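PDB 1ON3: methylmalonyl-CoA carboxyltransferase 12S subunit from Propionibacterium freudenreichii, which catalyses the transfer of the carboxyl group of methylmalonyl-CoA to the biotin of the 1.3S subunit and forms, as a hexamer, the core of the transcarboxylase complex. Local coordinates for residues A319-N324 / V328-N333; Q24-G29 / G63-H68; G90-R95 / I247-L252; G340-N345 / Y415-N420. All blocks are in the same frame, centred on the assembly; numbering follows the deposited sequence.

Contact 1: A319-N324 / V328-N333; sequences AFARVN and VGIVAN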
loop_
_atom_site.group_PDB
_atom_site.type_symbol
_atom_site.label_atom_id
_atom_site.label_comp_id
_atom_site.label_asym_id
_atom_site.label_seq_id
_atom_site.Cartn_x
_atom_site.Cartn_y
_atom_site.Cartn_z
ATOM N N ALA E 319 5.235 21.885 28.161
ATOM C CA ALA E 319 3.856 22.025 28.602
ATOM C C ALA E 319 2.836 21.909 27.479
ATOM O O ALA E 319 3.096 22.293 26.344
ATOM C CB ALA E 319 3.677 23.379 29.305
ATOM N N PHE E 320 1.670 21.375 27.810
ATOM C CA PHE E 320 0.595 21.282 26.838
ATOM C C PHE E 320 -0.225 22.568 26.974
ATOM O O PHE E 320 -0.427 23.076 28.083
ATOM C CB PHE E 320 -0.319 20.091 27.134
ATOM C CG PHE E 320 0.247 18.766 26.723
ATOM C CD1 PHE E 320 0.447 17.759 27.661
ATOM C CD2 PHE E 320 0.545 18.505 25.390
ATOM C CE1 PHE E 320 0.934 16.498 27.268
ATOM C CE2 PHE E 320 1.029 17.261 24.990
ATOM C CZ PHE E 320 1.223 16.255 25.925
ATOM N N ALA E 321 -0.702 23.088 25.851
ATOM C CA ALA E 321 -1.517 24.287 25.870
ATOM C C ALA E 321 -2.347 24.283 24.617
ATOM O O ALA E 321 -2.352 23.305 23.863
ATOM C CB ALA E 321 -0.640 25.521 25.902
ATOM N N ARG E 322 -3.045 25.384 24.379
ATOM C CA ARG E 322 -3.852 25.480 23.185
ATOM C C ARG E 322 -3.739 26.845 22.535
ATOM O O ARG E 322 -3.551 27.868 23.211
ATOM C CB ARG E 322 -5.319 25.189 23.508
ATOM C CG ARG E 322 -5.618 23.709 23.759
ATOM C CD ARG E 322 -7.079 23.497 24.087
ATOM N NE ARG E 322 -7.337 22.123 24.506
ATOM C CZ ARG E 322 -7.436 21.721 25.768
ATOM N NH1 ARG E 322 -7.303 22.584 26.766
ATOM N NH2 ARG E 322 -7.670 20.440 26.026
ATOM N N VAL E 323 -3.807 26.848 21.211
ATOM C CA VAL E 323 -3.793 28.095 20.466
ATOM C C VAL E 323 -5.011 27.990 19.563
ATOM O O VAL E 323 -5.102 27.085 18.738
ATOM C CB VAL E 323 -2.508 28.267 19.624
ATOM C CG1 VAL E 323 -2.598 29.575 18.824
ATOM C CG2 VAL E 323 -1.281 28.319 20.551
ATOM N N ASN E 324 -5.958 28.906 19.741
ATOM C CA ASN E 324 -7.193 28.886 18.959
ATOM C C ASN E 324 -7.887 27.533 19.138
ATOM O O ASN E 324 -8.449 26.974 18.193
ATOM C CB ASN E 324 -6.900 29.132 17.480
ATOM C CG ASN E 324 -6.301 30.519 17.215
ATOM O OD1 ASN E 324 -5.596 30.708 16.229
ATOM N ND2 ASN E 324 -6.596 31.484 18.082
ATOM N N VAL E 328 -1.356 22.013 21.549
ATOM C CA VAL E 328 0.029 22.191 21.109
ATOM C C VAL E 328 0.948 21.824 22.275
ATOM O O VAL E 328 0.539 21.861 23.445
ATOM C CB VAL E 328 0.378 23.669 20.693
ATOM C CG1 VAL E 328 -0.480 24.101 19.513
ATOM C CG2 VAL E 328 0.215 24.614 21.879
ATOM N N GLY E 329 2.179 21.457 21.945
ATOM C CA GLY E 329 3.166 21.141 22.959
ATOM C C GLY E 329 4.218 22.241 22.894
ATOM O O GLY E 329 4.770 22.516 21.826
ATOM N N ILE E 330 4.508 22.869 24.027
ATOM C CA ILE E 330 5.484 23.955 24.063
ATOM C C ILE E 330 6.767 23.497 24.742
ATOM O O ILE E 330 6.713 22.877 25.796
ATOM C CB ILE E 330 4.916 25.186 24.817
ATOM C CG1 ILE E 330 3.698 25.725 24.053
ATOM C CG2 ILE E 330 5.992 26.260 24.976
ATOM C CD1 ILE E 330 3.000 26.863 24.713
ATOM N N VAL E 331 7.902 23.782 24.104
ATOM C CA VAL E 331 9.230 23.424 24.617
ATOM C C VAL E 331 9.956 24.766 24.689
ATOM O O VAL E 331 10.162 25.424 23.670
ATOM C CB VAL E 331 9.955 22.473 23.640
ATOM C CG1 VAL E 331 11.308 22.040 24.216
ATOM C CG2 VAL E 331 9.078 21.235 23.381
ATOM N N ALA E 332 10.346 25.161 25.893
ATOM C CA ALA E 332 10.961 26.460 26.092
ATOM C C ALA E 332 12.107 26.457 27.104
ATOM O O ALA E 332 12.017 25.821 28.154
ATOM C CB ALA E 332 9.870 27.443 26.539
ATOM N N ASN E 333 13.185 27.170 26.794
ATOM C CA ASN E 333 14.297 27.235 27.740
ATOM C C ASN E 333 13.911 28.161 28.891
ATOM O O ASN E 333 13.144 29.111 28.704
ATOM C CB ASN E 333 15.556 27.744 27.046
ATOM C CG ASN E 333 15.820 27.029 25.737
ATOM O OD1 ASN E 333 15.628 27.591 24.652
ATOM N ND2 ASN E 333 16.258 25.780 25.829
#

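Contact 2: Q24-G29 / G63-H68; sequences QVIEAG and GAFRKH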
loop_
_atom_site.group_PDB
_atom_site.type_symbol
_atom_site.label_atom_id
_atom_site.label_comp_id
_atom_site.label_asym_id
_atom_site.label_seq_id
_atom_site.Cartn_x
_atom_site.Cartn_y
_atom_site.Cartn_z
ATOM N N GLN E 24 -22.308 -8.164 44.204
ATOM C CA GLN E 24 -22.091 -7.279 45.341
ATOM C C GLN E 24 -20.898 -7.749 46.172
ATOM O O GLN E 24 -20.119 -6.937 46.669
ATOM C CB GLN E 24 -23.353 -7.216 46.210
ATOM C CG GLN E 24 -23.423 -5.987 47.100
ATOM C CD GLN E 24 -22.491 -6.058 48.300
ATOM O OE1 GLN E 24 -22.203 -5.040 48.935
ATOM N NE2 GLN E 24 -22.030 -7.262 48.627
ATOM N N VAL E 25 -20.749 -9.060 46.319
ATOM C CA VAL E 25 -19.627 -9.596 47.082
ATOM C C VAL E 25 -18.298 -9.331 46.372
ATOM O O VAL E 25 -17.318 -8.938 47.003
ATOM C CB VAL E 25 -19.782 -11.108 47.313
ATOM C CG1 VAL E 25 -18.491 -11.692 47.886
ATOM C CG2 VAL E 25 -20.939 -11.355 48.270
ATOM N N ILE E 26 -18.259 -9.552 45.062
ATOM C CA ILE E 26 -17.024 -9.306 44.331
ATOM C C ILE E 26 -16.601 -7.854 44.508
ATOM O O ILE E 26 -15.436 -7.560 44.783
ATOM C CB ILE E 26 -17.180 -9.552 42.815
ATOM C CG1 ILE E 26 -17.526 -11.016 42.541
ATOM C CG2 ILE E 26 -15.878 -9.203 42.105
ATOM C CD1 ILE E 26 -16.421 -11.977 42.881
ATOM N N GLU E 27 -17.555 -6.948 44.348
ATOM C CA GLU E 27 -17.261 -5.528 44.446
ATOM C C GLU E 27 -16.791 -5.115 45.835
ATOM O O GLU E 27 -16.170 -4.066 45.995
ATOM C CB GLU E 27 -18.489 -4.721 44.014
ATOM C CG GLU E 27 -19.058 -5.205 42.681
ATOM C CD GLU E 27 -20.142 -4.310 42.117
ATOM O OE1 GLU E 27 -20.819 -3.618 42.908
ATOM O OE2 GLU E 27 -20.329 -4.314 40.880
ATOM N N ALA E 28 -17.077 -5.941 46.838
ATOM C CA ALA E 28 -16.652 -5.634 48.202
ATOM C C ALA E 28 -15.138 -5.805 48.303
ATOM O O ALA E 28 -14.521 -5.418 49.295
ATOM C CB ALA E 28 -17.366 -6.554 49.216
ATOM N N GLY E 29 -14.539 -6.377 47.262
ATOM C CA GLY E 29 -13.102 -6.573 47.261
ATOM C C GLY E 29 -12.588 -7.314 48.478
ATOM O O GLY E 29 -13.118 -8.358 48.842
ATOM N N GLY E 63 -15.021 -9.049 33.257
ATOM C CA GLY E 63 -14.259 -9.914 34.147
ATOM C C GLY E 63 -14.454 -9.745 35.645
ATOM O O GLY E 63 -13.576 -10.123 36.429
ATOM N N ALA E 64 -15.583 -9.182 36.064
ATOM C CA ALA E 64 -15.832 -9.042 37.496
ATOM C C ALA E 64 -15.764 -10.452 38.085
ATOM O O ALA E 64 -15.128 -10.683 39.115
ATOM C CB ALA E 64 -17.218 -8.443 37.748
ATOM N N PHE E 65 -16.407 -11.400 37.411
ATOM C CA PHE E 65 -16.430 -12.773 37.907
ATOM C C PHE E 65 -15.245 -13.640 37.507
ATOM O O PHE E 65 -15.217 -14.826 37.833
ATOM C CB PHE E 65 -17.723 -13.467 37.483
ATOM C CG PHE E 65 -18.944 -12.916 38.148
ATOM C CD1 PHE E 65 -19.803 -12.068 37.460
ATOM C CD2 PHE E 65 -19.220 -13.215 39.480
ATOM C CE1 PHE E 65 -20.922 -11.520 38.089
ATOM C CE2 PHE E 65 -20.335 -12.672 40.112
ATOM C CZ PHE E 65 -21.185 -11.822 39.410
ATOM N N ARG E 66 -14.272 -13.058 36.805
ATOM C CA ARG E 66 -13.082 -13.804 36.379
ATOM C C ARG E 66 -12.316 -14.292 37.608
ATOM O O ARG E 66 -12.204 -13.567 38.596
ATOM C CB ARG E 66 -12.176 -12.901 35.536
ATOM C CG ARG E 66 -10.981 -13.597 34.910
ATOM C CD ARG E 66 -11.375 -14.432 33.709
ATOM N NE ARG E 66 -10.201 -14.910 32.984
ATOM C CZ ARG E 66 -9.671 -14.309 31.923
ATOM N NH1 ARG E 66 -10.205 -13.194 31.433
ATOM N NH2 ARG E 66 -8.590 -14.817 31.358
ATOM N N LYS E 67 -11.761 -15.503 37.539
ATOM C CA LYS E 67 -11.042 -16.063 38.680
ATOM C C LYS E 67 -9.711 -16.679 38.321
ATOM O O LYS E 67 -9.551 -17.239 37.238
ATOM C CB LYS E 67 -11.890 -17.138 39.358
ATOM C CG LYS E 67 -13.132 -16.623 40.039
ATOM C CD LYS E 67 -13.852 -17.781 40.717
ATOM C CE LYS E 67 -15.148 -17.338 41.376
ATOM N NZ LYS E 67 -15.854 -18.516 41.963
ATOM N N HIS E 68 -8.765 -16.595 39.252
ATOM C CA HIS E 68 -7.442 -17.162 39.061
ATOM C C HIS E 68 -7.555 -18.681 38.934
ATOM O O HIS E 68 -8.485 -19.292 39.463
ATOM C CB HIS E 68 -6.532 -16.823 40.247
ATOM C CG HIS E 68 -6.896 -17.531 41.521
ATOM N ND1 HIS E 68 -7.968 -17.157 42.304
ATOM C CD2 HIS E 68 -6.324 -18.585 42.149
ATOM C CE1 HIS E 68 -8.037 -17.947 43.361
ATOM N NE2 HIS E 68 -7.051 -18.822 43.291
#

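Contact 3: G90-R95 / I247-L252; sequences GTILGR and IAKKLL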
loop_
_atom_site.group_PDB
_atom_site.type_symbol
_atom_site.label_atom_id
_atom_site.label_comp_id
_atom_site.label_asym_id
_atom_site.label_seq_id
_atom_site.Cartn_x
_atom_site.Cartn_y
_atom_site.Cartn_z
ATOM N N GLY E 90 -15.433 2.758 29.566
ATOM C CA GLY E 90 -16.277 3.827 30.065
ATOM C C GLY E 90 -16.065 5.039 29.186
ATOM O O GLY E 90 -15.502 4.908 28.101
ATOM N N THR E 91 -16.520 6.208 29.629
ATOM C CA THR E 91 -16.307 7.422 28.858
ATOM C C THR E 91 -15.832 8.529 29.788
ATOM O O THR E 91 -16.098 8.500 30.991
ATOM C CB THR E 91 -17.597 7.914 28.144
ATOM O OG1 THR E 91 -18.579 8.270 29.121
ATOM C CG2 THR E 91 -18.156 6.830 27.222
ATOM N N ILE E 92 -15.095 9.486 29.231
ATOM C CA ILE E 92 -14.626 10.633 30.004
ATOM C C ILE E 92 -15.053 11.809 29.130
ATOM O O ILE E 92 -14.594 11.958 27.995
ATOM C CB ILE E 92 -13.095 10.598 30.217
ATOM C CG1 ILE E 92 -12.733 9.453 31.183
ATOM C CG2 ILE E 92 -12.615 11.942 30.769
ATOM C CD1 ILE E 92 -11.221 9.209 31.350
ATOM N N LEU E 93 -15.972 12.609 29.657
ATOM C CA LEU E 93 -16.528 13.729 28.911
ATOM C C LEU E 93 -17.030 13.205 27.569
ATOM O O LEU E 93 -16.799 13.805 26.524
ATOM C CB LEU E 93 -15.479 14.833 28.727
ATOM C CG LEU E 93 -15.548 15.940 29.789
ATOM C CD1 LEU E 93 -15.473 15.344 31.183
ATOM C CD2 LEU E 93 -14.417 16.939 29.573
ATOM N N GLY E 94 -17.702 12.057 27.612
ATOM C CA GLY E 94 -18.249 11.461 26.405
ATOM C C GLY E 94 -17.288 10.653 25.552
ATOM O O GLY E 94 -17.724 9.889 24.695
ATOM N N ARG E 95 -15.986 10.808 25.789
ATOM C CA ARG E 95 -14.967 10.092 25.022
ATOM C C ARG E 95 -14.774 8.674 25.517
ATOM O O ARG E 95 -14.514 8.447 26.696
ATOM C CB ARG E 95 -13.620 10.821 25.104
ATOM C CG ARG E 95 -13.635 12.221 24.508
ATOM C CD ARG E 95 -12.334 12.960 24.800
ATOM N NE ARG E 95 -11.179 12.186 24.361
ATOM C CZ ARG E 95 -9.917 12.579 24.481
ATOM N NH1 ARG E 95 -9.633 13.758 25.035
ATOM N NH2 ARG E 95 -8.946 11.789 24.026
ATOM N N ILE E 247 -5.973 15.605 37.330
ATOM C CA ILE E 247 -4.838 15.740 36.413
ATOM C C ILE E 247 -5.019 14.813 35.212
ATOM O O ILE E 247 -4.784 15.210 34.067
ATOM C CB ILE E 247 -3.489 15.424 37.127
ATOM C CG1 ILE E 247 -3.177 16.522 38.156
ATOM C CG2 ILE E 247 -2.362 15.334 36.100
ATOM C CD1 ILE E 247 -2.045 16.160 39.125
ATOM N N ALA E 248 -5.448 13.580 35.466
ATOM C CA ALA E 248 -5.655 12.627 34.374
ATOM C C ALA E 248 -6.645 13.157 33.338
ATOM O O ALA E 248 -6.442 12.982 32.144
ATOM C CB ALA E 248 -6.156 11.276 34.920
ATOM N N LYS E 249 -7.724 13.781 33.801
ATOM C CA LYS E 249 -8.742 14.328 32.896
ATOM C C LYS E 249 -8.195 15.526 32.129
ATOM O O LYS E 249 -8.424 15.649 30.929
ATOM C CB LYS E 249 -9.999 14.753 33.676
ATOM C CG LYS E 249 -10.701 13.612 34.399
ATOM C CD LYS E 249 -11.972 14.099 35.110
ATOM C CE LYS E 249 -12.615 12.974 35.900
ATOM N NZ LYS E 249 -13.841 13.396 36.652
ATOM N N LYS E 250 -7.480 16.405 32.822
ATOM C CA LYS E 250 -6.891 17.587 32.181
ATOM C C LYS E 250 -5.903 17.133 31.093
ATOM O O LYS E 250 -5.937 17.608 29.954
ATOM C CB LYS E 250 -6.165 18.442 33.228
ATOM C CG LYS E 250 -5.482 19.693 32.662
ATOM C CD LYS E 250 -6.496 20.723 32.232
ATOM C CE LYS E 250 -5.827 21.984 31.748
ATOM N NZ LYS E 250 -6.836 22.954 31.290
ATOM N N LEU E 251 -5.024 16.200 31.447
ATOM C CA LEU E 251 -4.049 15.671 30.496
ATOM C C LEU E 251 -4.757 15.029 29.301
ATOM O O LEU E 251 -4.422 15.290 28.141
ATOM C CB LEU E 251 -3.153 14.630 31.191
ATOM C CG LEU E 251 -2.268 13.749 30.299
ATOM C CD1 LEU E 251 -1.215 14.622 29.582
ATOM C CD2 LEU E 251 -1.577 12.680 31.162
ATOM N N LEU E 252 -5.737 14.179 29.570
ATOM C CA LEU E 252 -6.454 13.529 28.477
ATOM C C LEU E 252 -7.111 14.530 27.524
ATOM O O LEU E 252 -7.166 14.284 26.315
ATOM C CB LEU E 252 -7.518 12.573 29.020
ATOM C CG LEU E 252 -8.297 11.737 27.998
ATOM C CD1 LEU E 252 -7.369 10.805 27.229
ATOM C CD2 LEU E 252 -9.354 10.924 28.742
#

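Contact 4: G340-N345 / Y415-N420; sequences GCLDIN and YLAMCN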
loop_
_atom_site.group_PDB
_atom_site.type_symbol
_atom_site.label_atom_id
_atom_site.label_comp_id
_atom_site.label_asym_id
_atom_site.label_seq_id
_atom_site.Cartn_x
_atom_site.Cartn_y
_atom_site.Cartn_z
ATOM N N GLY E 340 19.419 28.909 31.631
ATOM C CA GLY E 340 18.700 28.356 30.494
ATOM C C GLY E 340 19.514 27.326 29.723
ATOM O O GLY E 340 19.110 26.896 28.639
ATOM N N CYS E 341 20.667 26.932 30.265
ATOM C CA CYS E 341 21.496 25.924 29.611
ATOM C C CYS E 341 20.750 24.603 29.473
ATOM O O CYS E 341 19.940 24.251 30.336
ATOM C CB CYS E 341 22.756 25.636 30.427
ATOM S SG CYS E 341 24.025 26.922 30.382
ATOM N N LEU E 342 21.005 23.886 28.382
ATOM C CA LEU E 342 20.417 22.557 28.204
ATOM C C LEU E 342 21.440 21.633 28.860
ATOM O O LEU E 342 22.633 21.955 28.876
ATOM C CB LEU E 342 20.272 22.203 26.712
ATOM C CG LEU E 342 19.079 22.854 26.000
ATOM C CD1 LEU E 342 19.160 22.593 24.490
ATOM C CD2 LEU E 342 17.790 22.293 26.570
ATOM N N ASP E 343 20.983 20.525 29.441
ATOM C CA ASP E 343 21.887 19.567 30.069
ATOM C C ASP E 343 21.361 18.156 29.790
ATOM O O ASP E 343 20.397 17.990 29.044
ATOM C CB ASP E 343 22.021 19.836 31.587
ATOM C CG ASP E 343 20.740 19.562 32.383
ATOM O OD1 ASP E 343 19.630 19.563 31.812
ATOM O OD2 ASP E 343 20.851 19.366 33.615
ATOM N N ILE E 344 22.008 17.147 30.354
ATOM C CA ILE E 344 21.571 15.768 30.140
ATOM C C ILE E 344 20.093 15.553 30.484
ATOM O O ILE E 344 19.327 15.021 29.674
ATOM C CB ILE E 344 22.426 14.786 30.993
ATOM C CG1 ILE E 344 23.856 14.761 30.460
ATOM C CG2 ILE E 344 21.816 13.388 30.969
ATOM C CD1 ILE E 344 24.871 14.032 31.384
ATOM N N ASN E 345 19.693 15.956 31.685
ATOM C CA ASN E 345 18.311 15.756 32.108
ATOM C C ASN E 345 17.278 16.512 31.273
ATOM O O ASN E 345 16.227 15.956 30.955
ATOM C CB ASN E 345 18.148 16.091 33.593
ATOM C CG ASN E 345 18.898 15.111 34.494
ATOM O OD1 ASN E 345 19.474 14.130 34.017
ATOM N ND2 ASN E 345 18.890 15.371 35.793
ATOM N N TYR E 415 20.994 25.656 20.000
ATOM C CA TYR E 415 19.970 26.333 19.197
ATOM C C TYR E 415 19.399 25.317 18.207
ATOM O O TYR E 415 18.178 25.211 18.035
ATOM C CB TYR E 415 20.600 27.528 18.455
ATOM C CG TYR E 415 19.919 27.952 17.167
ATOM C CD1 TYR E 415 20.612 27.937 15.965
ATOM C CD2 TYR E 415 18.603 28.421 17.162
ATOM C CE1 TYR E 415 20.025 28.385 14.785
ATOM C CE2 TYR E 415 18.002 28.876 15.983
ATOM C CZ TYR E 415 18.723 28.858 14.802
ATOM O OH TYR E 415 18.162 29.344 13.631
ATOM N N LEU E 416 20.279 24.549 17.571
ATOM C CA LEU E 416 19.820 23.540 16.627
ATOM C C LEU E 416 18.942 22.521 17.339
ATOM O O LEU E 416 17.977 22.018 16.769
ATOM C CB LEU E 416 21.013 22.831 15.976
ATOM C CG LEU E 416 21.927 23.776 15.179
ATOM C CD1 LEU E 416 23.068 22.970 14.561
ATOM C CD2 LEU E 416 21.103 24.490 14.090
ATOM N N ALA E 417 19.290 22.226 18.586
ATOM C CA ALA E 417 18.547 21.259 19.395
ATOM C C ALA E 417 17.142 21.754 19.720
ATOM O O ALA E 417 16.274 20.958 20.081
ATOM C CB ALA E 417 19.302 20.970 20.674
ATOM N N MET E 418 16.928 23.064 19.601
ATOM C CA MET E 418 15.621 23.648 19.864
ATOM C C MET E 418 14.814 23.814 18.577
ATOM O O MET E 418 13.923 24.662 18.485
ATOM C CB MET E 418 15.756 24.990 20.576
ATOM C CG MET E 418 16.268 24.889 22.010
ATOM S SD MET E 418 15.129 24.004 23.100
ATOM C CE MET E 418 13.770 25.177 23.188
ATOM N N CYS E 419 15.164 23.000 17.584
ATOM C CA CYS E 419 14.477 22.944 16.300
ATOM C C CYS E 419 14.478 24.202 15.432
ATOM O O CYS E 419 13.506 24.958 15.431
ATOM C CB CYS E 419 13.029 22.494 16.519
ATOM S SG CYS E 419 12.227 21.863 15.037
ATOM N N ASN E 420 15.555 24.415 14.676
ATOM C CA ASN E 420 15.615 25.571 13.783
ATOM C C ASN E 420 15.111 25.096 12.415
ATOM O O ASN E 420 14.633 23.962 12.290
ATOM C CB ASN E 420 17.056 26.102 13.702
ATOM C CG ASN E 420 17.912 25.329 12.724
ATOM O OD1 ASN E 420 17.819 24.104 12.631
ATOM N ND2 ASN E 420 18.765 26.047 11.991
#

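Contact 1: A319-N324 / V328-N333
A321 and V328 face each other in the antiparallel hairpin of strands 316-323 and 326-333, within the C-terminal sheet of this ClpP/crotonase-clan fold; their side chains share a face with those of A319 and I330. V328 has CG1 anti to its carbonyl carbon (chi1 -62°), which turns CG2 toward the partner strand, 4.2 Å from both A321 CB and V323 CG2. The extended I330 chain brings CD1 to A321 CB, at 4.1 Å. Alanine suits the place because V328, I330, Y305 and V300 all touch its methyl. On the face that carries F320 the facing residue is G329, so no side chain competes with the ring, whose CD2 lies 4.4 Å from G329 CA, while V328 O sits at the ring edge. F320 also meets the ring of F353. I330 N binds A319 O at 2.8 Å in a nearly straight bond (172°), and A319 N answers to I330 O. A321 and V328 exchange a second pair, V328 N tilted 31° from the A321 carbonyl plane. These four residues thus spend their backbone polarity on each other, F320 and G329 turn theirs to flanking strands, and the side chains meeting across the pair are apolar, as suits a buried sheet.

Contact 2: Q24-G29 / G63-H68
Helix 12-27 packs through I26 against a type I beta turn, G63 to R66, that follows strand 60-62, outermost in this chain's N-terminal carboxyltransferase sheet. The contact is small, 135 Å² in all, and made by packing alone, with no hydrogen bond across it. I26 is a branched wedge whose two arms have different tasks. CG2, anti to the backbone N, points at the carbonyl of A64 and stops 3.4 Å from A64 O, while CG1 serves the ring of F65. The second torsion (chi2 -67°) folds CD1 back so that it, too, stays near the same carbonyl. A64 suits its place because a small residue lets the isoleucine close on the backbone. G63 begins the turn with positive phi, a conformation easiest for a residue without CB, and the turn is closed by R66 N to G63 O at 3.0 Å. Earlier on the same helix, L19, Q22 and R23 also touch the F65 ring, and Y478 of a second subunit meets it edge-to-face, so this turn joins the N-terminal helix to a subunit interface. An alanine in place of I26 would probably open a gap beside the turn and leave the F65 ring less firmly held on its helix side. R66, on the far side of the turn, is anchored by a salt bridge to E121. Within the I26-F65 pair the approach is oblique to the ring, with I26 CG1 equally near F65 CD2 and F65 CE2, 4.1 Å from each.

Contact 3: G90-R95 / I247-L252
I92 and R95 close a type I' beta turn between strands 85-92 and 95-102, R95 N binding I92 O at 2.9 Å, and the turn stands beside helix 241-253 with I92 CA 7.5 Å from K249 CA. L93 and G94 fill the corner with positive phi; glycine is apt at G94, where a CB would press on the preceding carbonyl. D55 holds the amides of both. Across the contact L252 is the centre. Its CG lies anti to the backbone N (chi1 -176°), which carries the two methyls toward the turn to serve different partners. CD2 meets I92 CD1 at 3.6 Å, the two side chains crossing at a slant, whereas CD1 approaches R95 NH2 at 3.7 Å and L252 CG lies over one face of the guanidinium, offset toward its rim. R95 bends at its third torsion (chi3 54°), bringing NH1 to L252 O at 2.8 Å. The donor comes from above the carbonyl plane, 53° out of it, in a bent bond. Q257 takes R95 NE, and L255 O takes NH2 weakly. K249 adds a distant methylene contact, and its NZ binds N52 O. A leucine here removes the R95 donor, which would probably leave L252 O short of this partner and the turn tied to the helix end mainly by the I92-L252 packing. One arginine thus lays a flat face on a leucine while its N-H groups bond at the rim, and its positive charge near the C-terminal end of helix 241-253 is probably favoured by the partial negative charge of the carbonyls.

Contact 4: G340-N345 / Y415-N420
L342 meets A417 and M418 in a small apolar contact, closest at one methyl and loose around it. The closely packed part is L342 CD1, which lies 4.1 Å from A417 CB and 4.4 Å from M418 CG. L342 has CG anti to its carbonyl carbon (chi1 -78°) and an extended second torsion, so this methyl leads the side chain across. Leucine suits the place because it spans two backbones that stay well apart, L342 CA and A417 CA being 9.1 Å from each other, while alanine, with its lone methyl, lets the leucine come close to the backbone there. M418 is curled, all three torsions near -65°, and presents its CG to the leucine while its sulfur end bends on toward strand 326-333. No hydrogen bond crosses, and only 96 Å² is buried. Away from the methyl the contact thins quickly: C341, I344 and N345 are partly exposed and lie on the side of L342 remote from A417. On that side the backbone is fixed by polar bonds: D343 is the N-cap of helix 344-359, its OD1 accepting A346 N. The other segment is held by its own turns, M418 N to Y415 O at 2.9 Å and C419 N to L416 O. Helix 412-416, on which this segment starts, begins at G412 and G413, which line a methylmalonyl-CoA pocket. M391 of helix 384-397 touches both L342 and M418, strands 326-333 and 364-370 adjoin both as well, and L151 and G155 of a third subunit pack on Y415 and L416.

Contacts 1 and 4 are buried in the C-terminal half of the chain and share strand 326-333: M418 CE lies 3.4 Å from N333 OD1, so the hairpin of contact 1 backs the apolar patch of contact 4. Contact 3 belongs to the N-terminal half, yet it reaches contact 1 where L251 CD1 packs on F320 CE1 at 3.7 Å, one point where the two halves meet. Contact 2 lies farthest from the chain's centre, and a neighbouring subunit packs on it, as another does on Y415 and L416 of contact 4. The chemistry follows the place: backbone bonds between core strands, a partly exposed arginine at a helix end, and sparse van der Waals packing in contacts 2 and 4.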